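Local coordinates for protein superoxide dismutase [Mn/Fe] (Porphyromonas gingivalis, PDB 1UES) that dismutates superoxide radicals to oxygen and hydrogen peroxide by cycling the oxidation state of one manganese or iron ion in each subunit of its homodimer, at residues E105-E110 against L134-E139. The protein carries 1 engineered substitution. Residues are numbered along the deposited sequence; the frame is centred on the assembly and turned at random.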
# COMPACT_ATOMS: atom_id res chain seq x y z
N GLU A 105 4.67 16.08 23.12
CA GLU A 105 5.46 16.42 21.93
C GLU A 105 6.40 15.31 21.52
O GLU A 105 6.51 14.99 20.33
CB GLU A 105 6.27 17.69 22.16
CG GLU A 105 5.44 18.94 22.10
CD GLU A 105 4.70 19.10 20.78
OE1 GLU A 105 5.35 19.06 19.72
OE2 GLU A 105 3.46 19.27 20.81
N LYS A 106 7.08 14.73 22.50
CA LYS A 106 8.00 13.63 22.23
C LYS A 106 7.21 12.43 21.71
O LYS A 106 7.67 11.72 20.83
CB LYS A 106 8.74 13.24 23.50
CG LYS A 106 9.95 12.35 23.26
CD LYS A 106 10.97 13.06 22.37
CE LYS A 106 12.19 12.19 22.10
NZ LYS A 106 11.89 10.73 22.16
N PHE A 107 6.02 12.21 22.26
CA PHE A 107 5.20 11.10 21.82
C PHE A 107 4.84 11.27 20.35
O PHE A 107 4.95 10.33 19.55
CB PHE A 107 3.91 11.00 22.63
CG PHE A 107 2.86 10.14 21.97
CD1 PHE A 107 3.07 8.78 21.81
CD2 PHE A 107 1.69 10.70 21.47
CE1 PHE A 107 2.13 7.98 21.16
CE2 PHE A 107 0.75 9.90 20.82
CZ PHE A 107 0.98 8.54 20.67
N LYS A 108 4.42 12.48 19.98
CA LYS A 108 4.02 12.72 18.60
C LYS A 108 5.21 12.45 17.68
O LYS A 108 5.06 11.86 16.61
CB LYS A 108 3.54 14.16 18.41
CG LYS A 108 2.27 14.47 19.16
CD LYS A 108 2.22 15.95 19.47
CE LYS A 108 1.64 16.71 18.31
NZ LYS A 108 1.72 18.17 18.58
N GLU A 109 6.38 12.89 18.11
CA GLU A 109 7.58 12.66 17.31
C GLU A 109 7.79 11.17 17.05
O GLU A 109 8.02 10.76 15.92
CB GLU A 109 8.80 13.30 18.00
CG GLU A 109 9.88 12.30 18.43
CD GLU A 109 11.29 12.90 18.51
OE1 GLU A 109 12.19 12.19 19.01
OE2 GLU A 109 11.50 14.07 18.08
N GLU A 110 7.70 10.34 18.09
CA GLU A 110 7.91 8.91 17.93
C GLU A 110 6.82 8.25 17.11
O GLU A 110 7.10 7.36 16.30
CB GLU A 110 8.01 8.21 19.28
CG GLU A 110 9.13 8.77 20.14
CD GLU A 110 9.21 8.11 21.50
OE1 GLU A 110 8.94 6.89 21.60
OE2 GLU A 110 9.55 8.82 22.47
N LEU A 134 1.56 1.71 27.65
CA LEU A 134 1.37 2.12 26.27
C LEU A 134 2.49 1.64 25.38
O LEU A 134 3.65 1.53 25.81
CB LEU A 134 1.30 3.64 26.17
CG LEU A 134 0.25 4.38 27.01
CD1 LEU A 134 0.53 5.90 26.99
CD2 LEU A 134 -1.16 4.08 26.45
N SER A 135 2.15 1.37 24.13
CA SER A 135 3.13 0.96 23.15
C SER A 135 2.74 1.50 21.80
O SER A 135 1.57 1.74 21.53
CB SER A 135 3.21 -0.57 23.05
OG SER A 135 1.97 -1.15 22.66
N ILE A 136 3.74 1.71 20.95
CA ILE A 136 3.47 2.16 19.60
C ILE A 136 3.69 0.89 18.79
O ILE A 136 4.75 0.27 18.85
CB ILE A 136 4.44 3.26 19.16
CG1 ILE A 136 4.22 4.49 20.04
CG2 ILE A 136 4.27 3.53 17.66
CD1 ILE A 136 4.99 5.70 19.65
N GLU A 137 2.65 0.47 18.06
CA GLU A 137 2.71 -0.75 17.27
C GLU A 137 2.65 -0.43 15.78
O GLU A 137 1.82 0.34 15.34
CB GLU A 137 1.52 -1.65 17.62
CG GLU A 137 1.36 -1.94 19.09
CD GLU A 137 2.36 -2.97 19.60
OE1 GLU A 137 2.92 -3.74 18.77
OE2 GLU A 137 2.57 -3.02 20.83
N LYS A 138 3.55 -1.03 15.00
CA LYS A 138 3.54 -0.83 13.56
C LYS A 138 2.82 -2.07 13.00
O LYS A 138 3.27 -3.20 13.20
CB LYS A 138 4.96 -0.74 13.01
CG LYS A 138 5.65 0.61 13.29
CD LYS A 138 7.12 0.55 12.92
CE LYS A 138 7.31 0.82 11.44
NZ LYS A 138 7.84 -0.39 10.73
N GLU A 139 1.69 -1.84 12.32
CA GLU A 139 0.90 -2.94 11.81
C GLU A 139 0.82 -2.96 10.29
O GLU A 139 0.06 -2.19 9.68
CB GLU A 139 -0.52 -2.86 12.40
CG GLU A 139 -0.57 -3.02 13.90
CD GLU A 139 -0.41 -4.47 14.32
OE1 GLU A 139 -0.14 -5.33 13.45
OE2 GLU A 139 -0.53 -4.76 15.53
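F107 and E110, one turn apart on the helix, both rest against the CD1 methyl of I136 on the strand, in a small apolar contact without any hydrogen bond across it. Before them in the helix, K106 NZ donates to E110 OE2 at 3.0 Å, from above the carboxylate plane, and also pairs with E109, which ties the three residues into a salt-bridge network. With CG anti to the backbone N (chi1 163°), the F107 ring extends from the helix until CE1 lies 4.0 Å from I136 CD1, which meets the ring obliquely. E110, its carboxylate held by K106, adds its aliphatic root, with CB 3.9 Å from the same I136 CD1. I136 reaches the helix by an extended branch, with CG1 beside the backbone N and CD1 carried outward (chi2 -174°). The contact is one part of the packing of helix 104-116, which F111 and A114 continue against I136, on strand 134-140, an outer strand of the three-stranded antiparallel sheet in the C-terminal domain, away from the metal site. Helix 91-101 packs alongside, F101 touching F107, E110 and I136, while L126 and V124 of the central strand 122-128 lie against F107 and I136 respectively.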